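PDB 5URP: toxin 2A from Paenibacillus larvae, which probably transfers ADP-ribose from NAD+ to a target in the host, serving this insect-infecting bacterium as a toxin and virulence factor. Local coordinates for residues Asp202-Ile207 and Leu215-Arg220; Val101-Gly106 and Leu168-Gly173; Pro65-Leu70 and Arg146-Thr151. All coordinates share one frame; numbering follows the deposited sequence.

Interaction 1: residues Asp202-Ile207 and Leu215-Arg220; sequences DNIKII and LKVEAR
Asp202 and Arg220 clasp one another in an antiparallel beta hairpin, at the end of the pairing away from the hairpin turn. The grip is side-on: Arg220 NE bonds Asp202 OD2 at 3.1 Å while Arg220 NH2 bonds Asp202 OD1 at 3.0 Å. Both carboxylate oxygens offer syn lone pairs, and the two flat groups lie only 14° from coplanar. Arginine suits this place because two N-H groups along one edge match two oxygens; a bend at chi3 (-92°) brings its end back toward the aspartate.

A second set of charges lies on the face bearing Lys205, Lys216 and Glu218. Glu218 OE2 accepts, at 3.2 Å and from above the carboxylate plane, from Lys216 NZ, whose main partner is Glu167 of strand 164-170. Lys205 NZ reaches Glu218 OE2 by a long salt bridge of 3.9 Å, reinforced by a water that accepts from the lysine and donates to OE2. The glutamate probably offsets the nearness of the two ammonium groups.

Between the backbones, Lys205 and Lys216 exchange two hydrogen bonds. Nearer the aspartate, Glu218 O receives both Asp202 N, at 2.9 Å, and Asn203 N, at 3.3 Å, and Glu218 N returns a nearly straight bond to Asn203 O. Two residues thus face one, a classic beta bulge.

The opposite face is hydrocarbon. Ile204 CG2 lies 3.7 Å from Leu215 CG, and Ile206 CG1 meets Leu215 CD1; branched aliphatic residues fill this side.

Helix 128-138 packs on that apolar face, with Phe138 against Ile204 and Ala131 against Ile206 and Leu215, while its Lys135 bonds Ile204 O. Strand 164-170 runs parallel along the other edge of 214-221, placing the hairpin within the mixed sheet.

Interaction 2: residues Val101-Gly106 and Leu168-Gly173; sequences VTVYRG and LKIPKG
At one edge of the mixed sheet of this ADP-ribosyltransferase domain, the outermost strand 101-107 pairs antiparallel with strand 164-170, and Val101, Thr102 and Val103 face Ile170, Lys169 and Leu168 respectively. Val101 with Ile170 and Val103 with Leu168 are hydrogen-bonded pairs; Thr102 with Lys169, between them, is a non-hydrogen-bonded pair. Four backbone bonds hold the register. Ile170 N reaches Val101 O at 2.8 Å, and Val103 N reaches Leu168 O at the same 2.8 Å; the return bonds run from Val101 N to Ile170 O and from Leu168 N to Val103 O. Thr102 CA adds a CA-H...O contact to Leu168 O.

The two faces differ in character. On one, Thr102 is buried against Met23 and Asp25, while Lys169 beside it sends its extended chain out to solvent. On the other side, Val101, Val103, Leu168 and Ile170 are all buried, and beta-branched residues predominate there, as befits extended strands. Val103 packs against Met191, and Leu168 and Ile170 against Leu193 of strand 190-193, so the neighbouring three-stranded sheet packs over much of this face.

Beyond the paired part, Tyr104-Arg105 is consistent with the aromatic-arginine signature of transferases of the R-S-E class; Arg105 NH1 bonds Ser150 O.

Within the apolar face, Val101 and Ile170 lie side by side, whereas Val103 crosses Ile170 at about a right angle. Val103 holds CG1 anti to its carbonyl carbon (chi1 -63°), and CG1 thereby meets Ile170 CD1 at 3.8 Å while CG2 rests 3.9 Å from Leu168 CB.

Interaction 3: residues Pro65-Leu70 and Arg146-Thr151; sequences PINTYL and RGYLST
Asn67 OD1 accepts the backbone N-H of Tyr148 at 2.9 Å, the one hydrogen bond between 65-70 and 146-151; it ties helix 64-72 to the loop residues leading into strand 149-152. It is bent, 137° at the hydrogen, with the donor 49° out of the carbonyl plane. Asn67 ND2 donates to Tyr59 OH, which helps fix how the amide is rotated; asparagine suits the place by offering an acceptor and a donor together. Gly147 CA lies 3.6 Å from Asn67 OD1; a CB there would point toward the helix and run into that oxygen, which is why glycine suits the place.

Apolar contacts flank the bond. Ile66 CG2 meets the edge of the Tyr148 ring in its plane, 3.7 Å from CE2, while Leu70 CD1 comes to Tyr148 CE2 obliquely at 3.8 Å. Leu70 CB also lies against Arg146 O. Tyrosine combines this hydrocarbon edge with a hydroxyl that bonds Asp89.

Helix 79-92 borders the ring through Ile85 and Ile88. Further on, Ser150-Thr151 probably begins the family's Ser-Thr-Ser signature, Ser150 OG bonding Glu190 and Tyr59, and strand 149-152 pairs with strand 190-193.

Interactions 1 and 2 belong to one mixed sheet: strands 214-221 and 164-170 are neighbours, and Ala219 O probably accepts from Lys169 N, 2.9 Å away. Interaction 1 is partly exposed and combines an apolar face with salt bridges; interaction 2 is largely buried, relying on backbone bonds and aliphatic packing. Interaction 3 is also buried, but joins a helix to a loop and so depends on one side-chain amide and on aliphatic contacts with a tyrosine ring. It meets interaction 2 where Val103 and Tyr104 pack on Thr151 and Arg105 on Leu149, linking what are probably two signature elements of the family. Interactions 1 and 3 do not touch, their centres about 22 Å apart.

Interaction 1: residues Asp202-Ile207 and Leu215-Arg220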
loop_
_atom_site.group_PDB
_atom_site.type_symbol
_atom_site.label_atom_id
_atom_site.label_comp_id
_atom_site.label_asym_id
_atom_site.label_seq_id
_atom_site.Cartn_x
_atom_site.Cartn_y
_atom_site.Cartn_z
ATOM N N ASP A 202 -8.114 13.029 -0.204
ATOM C CA ASP A 202 -8.662 14.130 0.581
ATOM C C ASP A 202 -7.717 15.330 0.638
ATOM O O ASP A 202 -8.176 16.476 0.610
ATOM C CB ASP A 202 -8.970 13.639 1.996
ATOM C CG ASP A 202 -10.078 12.606 2.021
ATOM O OD1 ASP A 202 -11.200 12.970 1.619
ATOM O OD2 ASP A 202 -9.825 11.443 2.420
ATOM N N ASN A 203 -6.403 15.103 0.716
ATOM C CA ASN A 203 -5.487 16.218 0.897
ATOM C C ASN A 203 -4.103 15.852 0.377
ATOM O O ASN A 203 -3.671 14.706 0.503
ATOM C CB ASN A 203 -5.413 16.604 2.378
ATOM C CG ASN A 203 -4.818 17.971 2.592
ATOM O OD1 ASN A 203 -5.441 18.979 2.289
ATOM N ND2 ASN A 203 -3.616 18.010 3.108
ATOM N N ILE A 204 -3.432 16.835 -0.225
ATOM C CA ILE A 204 -2.026 16.729 -0.628
ATOM C C ILE A 204 -1.299 17.960 -0.101
ATOM O O ILE A 204 -1.749 19.087 -0.326
ATOM C CB ILE A 204 -1.869 16.636 -2.163
ATOM C CG1 ILE A 204 -2.489 15.341 -2.705
ATOM C CG2 ILE A 204 -0.393 16.719 -2.562
ATOM C CD1 ILE A 204 -2.532 15.253 -4.218
ATOM N N LYS A 205 -0.160 17.755 0.568
ATOM C CA LYS A 205 0.630 18.885 1.043
ATOM C C LYS A 205 2.093 18.485 1.122
ATOM O O LYS A 205 2.425 17.304 1.134
ATOM C CB LYS A 205 0.159 19.371 2.409
ATOM C CG LYS A 205 0.389 18.364 3.513
ATOM C CD LYS A 205 -0.135 18.832 4.878
ATOM C CE LYS A 205 -0.115 17.657 5.874
ATOM N NZ LYS A 205 -0.660 17.992 7.220
ATOM N N ILE A 206 2.956 19.497 1.181
ATOM C CA ILE A 206 4.380 19.272 1.412
ATOM C C ILE A 206 4.605 19.139 2.906
ATOM O O ILE A 206 4.125 19.970 3.684
ATOM C CB ILE A 206 5.232 20.418 0.850
ATOM C CG1 ILE A 206 5.119 20.526 -0.676
ATOM C CG2 ILE A 206 6.716 20.212 1.284
ATOM C CD1 ILE A 206 5.776 21.813 -1.265
ATOM N N ILE A 207 5.356 18.113 3.300
ATOM C CA ILE A 207 5.848 17.980 4.662
ATOM C C ILE A 207 7.375 18.086 4.640
ATOM O O ILE A 207 8.033 17.811 3.632
ATOM C CB ILE A 207 5.380 16.679 5.323
ATOM C CG1 ILE A 207 5.778 15.450 4.520
ATOM C CG2 ILE A 207 3.836 16.702 5.522
ATOM C CD1 ILE A 207 5.487 14.154 5.254
ATOM N N LEU A 215 6.061 14.847 -0.354
ATOM C CA LEU A 215 4.655 15.109 -0.603
ATOM C C LEU A 215 3.832 14.097 0.183
ATOM O O LEU A 215 4.007 12.891 0.003
ATOM C CB LEU A 215 4.349 15.001 -2.093
ATOM C CG LEU A 215 3.154 15.747 -2.618
ATOM C CD1 LEU A 215 3.397 17.263 -2.562
ATOM C CD2 LEU A 215 2.972 15.267 -4.033
ATOM N N LYS A 216 2.928 14.586 1.026
ATOM C CA LYS A 216 2.067 13.740 1.828
ATOM C C LYS A 216 0.685 13.695 1.198
ATOM O O LYS A 216 0.108 14.745 0.916
ATOM C CB LYS A 216 1.944 14.231 3.269
ATOM C CG LYS A 216 1.281 13.137 4.125
ATOM C CD LYS A 216 1.043 13.519 5.550
ATOM C CE LYS A 216 0.284 12.376 6.268
ATOM N NZ LYS A 216 -0.206 12.805 7.599
ATOM N N VAL A 217 0.175 12.486 0.996
ATOM C CA VAL A 217 -1.126 12.240 0.378
ATOM C C VAL A 217 -1.996 11.584 1.437
ATOM O O VAL A 217 -1.639 10.526 1.955
ATOM C CB VAL A 217 -0.991 11.325 -0.840
ATOM C CG1 VAL A 217 -2.378 10.990 -1.434
ATOM C CG2 VAL A 217 -0.046 11.975 -1.869
ATOM N N GLU A 218 -3.120 12.203 1.767
ATOM C CA GLU A 218 -4.055 11.631 2.729
ATOM C C GLU A 218 -5.249 11.139 1.925
ATOM O O GLU A 218 -5.846 11.918 1.184
ATOM C CB GLU A 218 -4.455 12.647 3.801
ATOM C CG GLU A 218 -3.254 12.975 4.665
ATOM C CD GLU A 218 -3.392 14.204 5.529
ATOM O OE1 GLU A 218 -4.501 14.734 5.665
ATOM O OE2 GLU A 218 -2.354 14.619 6.103
ATOM N N ALA A 219 -5.554 9.856 2.049
ATOM C CA ALA A 219 -6.553 9.228 1.185
ATOM C C ALA A 219 -7.362 8.202 1.964
ATOM O O ALA A 219 -6.984 7.761 3.051
ATOM C CB ALA A 219 -5.908 8.547 -0.014
ATOM N N ARG A 220 -8.495 7.826 1.363
ATOM C CA ARG A 220 -9.432 6.848 1.897
ATOM C C ARG A 220 -9.647 5.745 0.878
ATOM O O ARG A 220 -9.970 6.041 -0.275
ATOM C CB ARG A 220 -10.819 7.457 2.141
ATOM C CG ARG A 220 -10.988 8.427 3.247
ATOM C CD ARG A 220 -12.466 8.883 3.208
ATOM N NE ARG A 220 -12.658 10.089 2.398
ATOM C CZ ARG A 220 -13.797 10.446 1.803
ATOM N NH1 ARG A 220 -14.893 9.702 1.891
ATOM N NH2 ARG A 220 -13.847 11.579 1.109
HETATM O O HOH W 1 -3.385 17.402 6.741
#

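Interaction 2: residues Val101-Gly106 and Leu168-Gly173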
loop_
_atom_site.group_PDB
_atom_site.type_symbol
_atom_site.label_atom_id
_atom_site.label_comp_id
_atom_site.label_asym_id
_atom_site.label_seq_id
_atom_site.Cartn_x
_atom_site.Cartn_y
_atom_site.Cartn_z
ATOM N N VAL A 101 -8.773 1.297 10.028
ATOM C CA VAL A 101 -7.358 1.434 10.376
ATOM C C VAL A 101 -6.656 2.296 9.351
ATOM O O VAL A 101 -6.977 2.272 8.160
ATOM C CB VAL A 101 -6.685 0.048 10.492
ATOM C CG1 VAL A 101 -6.494 -0.562 9.186
ATOM C CG2 VAL A 101 -5.367 0.147 11.247
ATOM N N THR A 102 -5.644 3.019 9.835
ATOM C CA THR A 102 -4.774 3.826 9.004
ATOM C C THR A 102 -3.526 3.016 8.674
ATOM O O THR A 102 -2.955 2.367 9.554
ATOM C CB THR A 102 -4.385 5.108 9.738
ATOM O OG1 THR A 102 -5.561 5.848 10.054
ATOM C CG2 THR A 102 -3.487 5.976 8.873
ATOM N N VAL A 103 -3.144 3.031 7.409
ATOM C CA VAL A 103 -1.909 2.400 6.976
ATOM C C VAL A 103 -1.083 3.420 6.192
ATOM O O VAL A 103 -1.552 4.486 5.822
ATOM C CB VAL A 103 -2.141 1.136 6.143
ATOM C CG1 VAL A 103 -2.854 0.063 6.975
ATOM C CG2 VAL A 103 -2.914 1.451 4.834
ATOM N N TYR A 104 0.180 3.071 5.979
ATOM C CA TYR A 104 1.169 3.982 5.402
ATOM C C TYR A 104 1.879 3.326 4.231
ATOM O O TYR A 104 2.126 2.114 4.233
ATOM C CB TYR A 104 2.200 4.380 6.479
ATOM C CG TYR A 104 1.586 5.123 7.624
ATOM C CD1 TYR A 104 1.460 6.507 7.580
ATOM C CD2 TYR A 104 1.120 4.454 8.736
ATOM C CE1 TYR A 104 0.879 7.195 8.596
ATOM C CE2 TYR A 104 0.534 5.143 9.804
ATOM C CZ TYR A 104 0.407 6.520 9.714
ATOM O OH TYR A 104 -0.135 7.221 10.754
ATOM N N ARG A 105 2.216 4.126 3.215
ATOM C CA ARG A 105 2.957 3.600 2.079
ATOM C C ARG A 105 3.888 4.678 1.558
ATOM O O ARG A 105 3.430 5.756 1.200
ATOM C CB ARG A 105 2.001 3.168 0.959
ATOM C CG ARG A 105 2.710 2.718 -0.276
ATOM C CD ARG A 105 1.705 2.136 -1.263
ATOM N NE ARG A 105 2.280 1.940 -2.593
ATOM C CZ ARG A 105 3.092 0.944 -2.933
ATOM N NH1 ARG A 105 3.457 0.023 -2.046
ATOM N NH2 ARG A 105 3.561 0.875 -4.168
ATOM N N GLY A 106 5.185 4.405 1.547
ATOM C CA GLY A 106 6.112 5.281 0.861
ATOM C C GLY A 106 6.216 4.897 -0.604
ATOM O O GLY A 106 6.301 3.718 -0.948
ATOM N N LEU A 168 -3.297 6.204 4.400
ATOM C CA LEU A 168 -4.509 5.657 3.790
ATOM C C LEU A 168 -5.429 5.113 4.865
ATOM O O LEU A 168 -5.015 4.303 5.691
ATOM C CB LEU A 168 -4.107 4.558 2.801
ATOM C CG LEU A 168 -5.179 3.868 2.015
ATOM C CD1 LEU A 168 -5.709 4.850 0.996
ATOM C CD2 LEU A 168 -4.564 2.663 1.341
ATOM N N LYS A 169 -6.700 5.523 4.845
ATOM C CA LYS A 169 -7.666 5.007 5.798
ATOM C C LYS A 169 -8.401 3.848 5.142
ATOM O O LYS A 169 -8.872 3.989 4.015
ATOM C CB LYS A 169 -8.658 6.095 6.211
ATOM C CG LYS A 169 -7.999 7.315 6.827
ATOM C CD LYS A 169 -8.970 8.470 6.989
ATOM C CE LYS A 169 -8.286 9.703 7.555
ATOM N NZ LYS A 169 -9.179 10.894 7.555
ATOM N N ILE A 170 -8.447 2.703 5.813
ATOM C CA ILE A 170 -9.159 1.522 5.323
ATOM C C ILE A 170 -10.398 1.359 6.195
ATOM O O ILE A 170 -10.263 1.247 7.418
ATOM C CB ILE A 170 -8.319 0.232 5.387
ATOM C CG1 ILE A 170 -6.961 0.372 4.734
ATOM C CG2 ILE A 170 -9.046 -0.899 4.673
ATOM C CD1 ILE A 170 -6.070 -0.800 5.079
ATOM N N PRO A 171 -11.605 1.306 5.627
ATOM C CA PRO A 171 -12.805 1.226 6.465
ATOM C C PRO A 171 -13.027 -0.151 7.067
ATOM O O PRO A 171 -12.641 -1.178 6.508
ATOM C CB PRO A 171 -13.937 1.563 5.488
ATOM C CG PRO A 171 -13.417 1.192 4.138
ATOM C CD PRO A 171 -11.922 1.514 4.201
ATOM N N LYS A 172 -13.691 -0.162 8.221
ATOM C CA LYS A 172 -14.111 -1.417 8.817
ATOM C C LYS A 172 -14.897 -2.211 7.781
ATOM O O LYS A 172 -15.673 -1.644 7.006
ATOM C CB LYS A 172 -14.965 -1.154 10.066
ATOM C CG LYS A 172 -15.691 -2.398 10.637
ATOM C CD LYS A 172 -16.510 -2.020 11.848
ATOM C CE LYS A 172 -17.152 -3.243 12.482
ATOM N NZ LYS A 172 -17.445 -2.948 13.894
ATOM N N GLY A 173 -14.692 -3.527 7.779
ATOM C CA GLY A 173 -15.304 -4.389 6.785
ATOM C C GLY A 173 -14.525 -4.487 5.490
ATOM O O GLY A 173 -14.899 -5.279 4.610
#

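Interaction 3: residues Pro65-Leu70 and Arg146-Thr151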
loop_
_atom_site.group_PDB
_atom_site.type_symbol
_atom_site.label_atom_id
_atom_site.label_comp_id
_atom_site.label_asym_id
_atom_site.label_seq_id
_atom_site.Cartn_x
_atom_site.Cartn_y
_atom_site.Cartn_z
ATOM N N PRO A 65 7.501 -8.077 -10.120
ATOM C CA PRO A 65 7.031 -8.746 -11.348
ATOM C C PRO A 65 5.519 -8.832 -11.448
ATOM O O PRO A 65 4.935 -8.553 -12.506
ATOM C CB PRO A 65 7.662 -10.141 -11.234
ATOM C CG PRO A 65 8.856 -9.947 -10.381
ATOM C CD PRO A 65 8.484 -8.903 -9.396
ATOM N N ILE A 66 4.873 -9.260 -10.368
ATOM C CA ILE A 66 3.419 -9.348 -10.352
ATOM C C ILE A 66 2.808 -7.974 -10.546
ATOM O O ILE A 66 1.894 -7.800 -11.361
ATOM C CB ILE A 66 2.945 -10.018 -9.050
ATOM C CG1 ILE A 66 3.106 -11.537 -9.175
ATOM C CG2 ILE A 66 1.490 -9.682 -8.770
ATOM C CD1 ILE A 66 2.874 -12.318 -7.878
ATOM N N ASN A 67 3.292 -6.970 -9.802
ATOM C CA ASN A 67 2.632 -5.665 -9.863
ATOM C C ASN A 67 2.870 -4.982 -11.201
ATOM O O ASN A 67 1.957 -4.355 -11.754
ATOM C CB ASN A 67 3.063 -4.788 -8.696
ATOM C CG ASN A 67 2.427 -5.237 -7.387
ATOM O OD1 ASN A 67 1.384 -5.919 -7.378
ATOM N ND2 ASN A 67 3.047 -4.873 -6.280
ATOM N N THR A 68 4.081 -5.097 -11.745
ATOM C CA THR A 68 4.349 -4.581 -13.078
ATOM C C THR A 68 3.471 -5.261 -14.110
ATOM O O THR A 68 2.960 -4.618 -15.038
ATOM C CB THR A 68 5.827 -4.783 -13.427
ATOM O OG1 THR A 68 6.633 -4.083 -12.472
ATOM C CG2 THR A 68 6.116 -4.248 -14.797
ATOM N N TYR A 69 3.322 -6.572 -13.994
ATOM C CA TYR A 69 2.480 -7.302 -14.927
ATOM C C TYR A 69 1.054 -6.764 -14.884
ATOM O O TYR A 69 0.451 -6.476 -15.918
ATOM C CB TYR A 69 2.534 -8.784 -14.563
ATOM C CG TYR A 69 1.616 -9.681 -15.333
ATOM C CD1 TYR A 69 1.955 -10.128 -16.598
ATOM C CD2 TYR A 69 0.428 -10.119 -14.781
ATOM C CE1 TYR A 69 1.116 -10.968 -17.296
ATOM C CE2 TYR A 69 -0.409 -10.954 -15.465
ATOM C CZ TYR A 69 -0.067 -11.380 -16.719
ATOM O OH TYR A 69 -0.903 -12.221 -17.418
ATOM N N LEU A 70 0.526 -6.560 -13.681
ATOM C CA LEU A 70 -0.850 -6.087 -13.556
ATOM C C LEU A 70 -0.999 -4.656 -14.070
ATOM O O LEU A 70 -2.015 -4.304 -14.675
ATOM C CB LEU A 70 -1.276 -6.174 -12.096
ATOM C CG LEU A 70 -1.577 -7.557 -11.532
ATOM C CD1 LEU A 70 -1.707 -7.472 -10.032
ATOM C CD2 LEU A 70 -2.892 -8.103 -12.137
ATOM N N ARG A 146 -3.670 -0.692 -10.103
ATOM C CA ARG A 146 -3.857 -1.960 -10.796
ATOM C C ARG A 146 -3.080 -3.114 -10.172
ATOM O O ARG A 146 -3.539 -4.251 -10.237
ATOM C CB ARG A 146 -3.494 -1.785 -12.265
ATOM C CG ARG A 146 -4.470 -0.780 -12.915
ATOM C CD ARG A 146 -4.453 -0.731 -14.426
ATOM N NE ARG A 146 -5.129 0.483 -14.887
ATOM C CZ ARG A 146 -5.609 0.674 -16.110
ATOM N NH1 ARG A 146 -5.521 -0.281 -17.029
ATOM N NH2 ARG A 146 -6.196 1.827 -16.405
ATOM N N GLY A 147 -1.891 -2.865 -9.590
ATOM C CA GLY A 147 -1.219 -3.914 -8.842
ATOM C C GLY A 147 -1.850 -4.121 -7.484
ATOM O O GLY A 147 -2.788 -3.435 -7.101
ATOM N N TYR A 148 -1.307 -5.070 -6.714
ATOM C CA TYR A 148 -1.656 -5.106 -5.303
ATOM C C TYR A 148 -1.092 -3.878 -4.586
ATOM O O TYR A 148 -0.110 -3.267 -5.012
ATOM C CB TYR A 148 -1.145 -6.396 -4.651
ATOM C CG TYR A 148 -1.766 -7.631 -5.244
ATOM C CD1 TYR A 148 -3.044 -8.066 -4.851
ATOM C CD2 TYR A 148 -1.114 -8.329 -6.239
ATOM C CE1 TYR A 148 -3.611 -9.199 -5.427
ATOM C CE2 TYR A 148 -1.667 -9.441 -6.829
ATOM C CZ TYR A 148 -2.916 -9.874 -6.428
ATOM O OH TYR A 148 -3.396 -10.975 -7.054
ATOM N N LEU A 149 -1.719 -3.521 -3.487
ATOM C CA LEU A 149 -1.348 -2.329 -2.737
ATOM C C LEU A 149 -0.770 -2.766 -1.397
ATOM O O LEU A 149 -1.498 -3.089 -0.456
ATOM C CB LEU A 149 -2.556 -1.409 -2.586
ATOM C CG LEU A 149 -2.301 -0.011 -2.050
ATOM C CD1 LEU A 149 -1.280 0.737 -2.887
ATOM C CD2 LEU A 149 -3.628 0.761 -2.022
ATOM N N SER A 150 0.568 -2.767 -1.325
ATOM C CA SER A 150 1.292 -3.087 -0.110
ATOM C C SER A 150 1.426 -1.824 0.732
ATOM O O SER A 150 1.904 -0.791 0.240
ATOM C CB SER A 150 2.690 -3.633 -0.443
ATOM O OG SER A 150 2.640 -4.903 -1.072
ATOM N N THR A 151 1.034 -1.919 1.997
ATOM C CA THR A 151 1.063 -0.813 2.938
ATOM C C THR A 151 1.577 -1.363 4.259
ATOM O O THR A 151 1.802 -2.566 4.389
ATOM C CB THR A 151 -0.329 -0.205 3.141
ATOM O OG1 THR A 151 -1.139 -1.111 3.887
ATOM C CG2 THR A 151 -0.989 0.098 1.807
#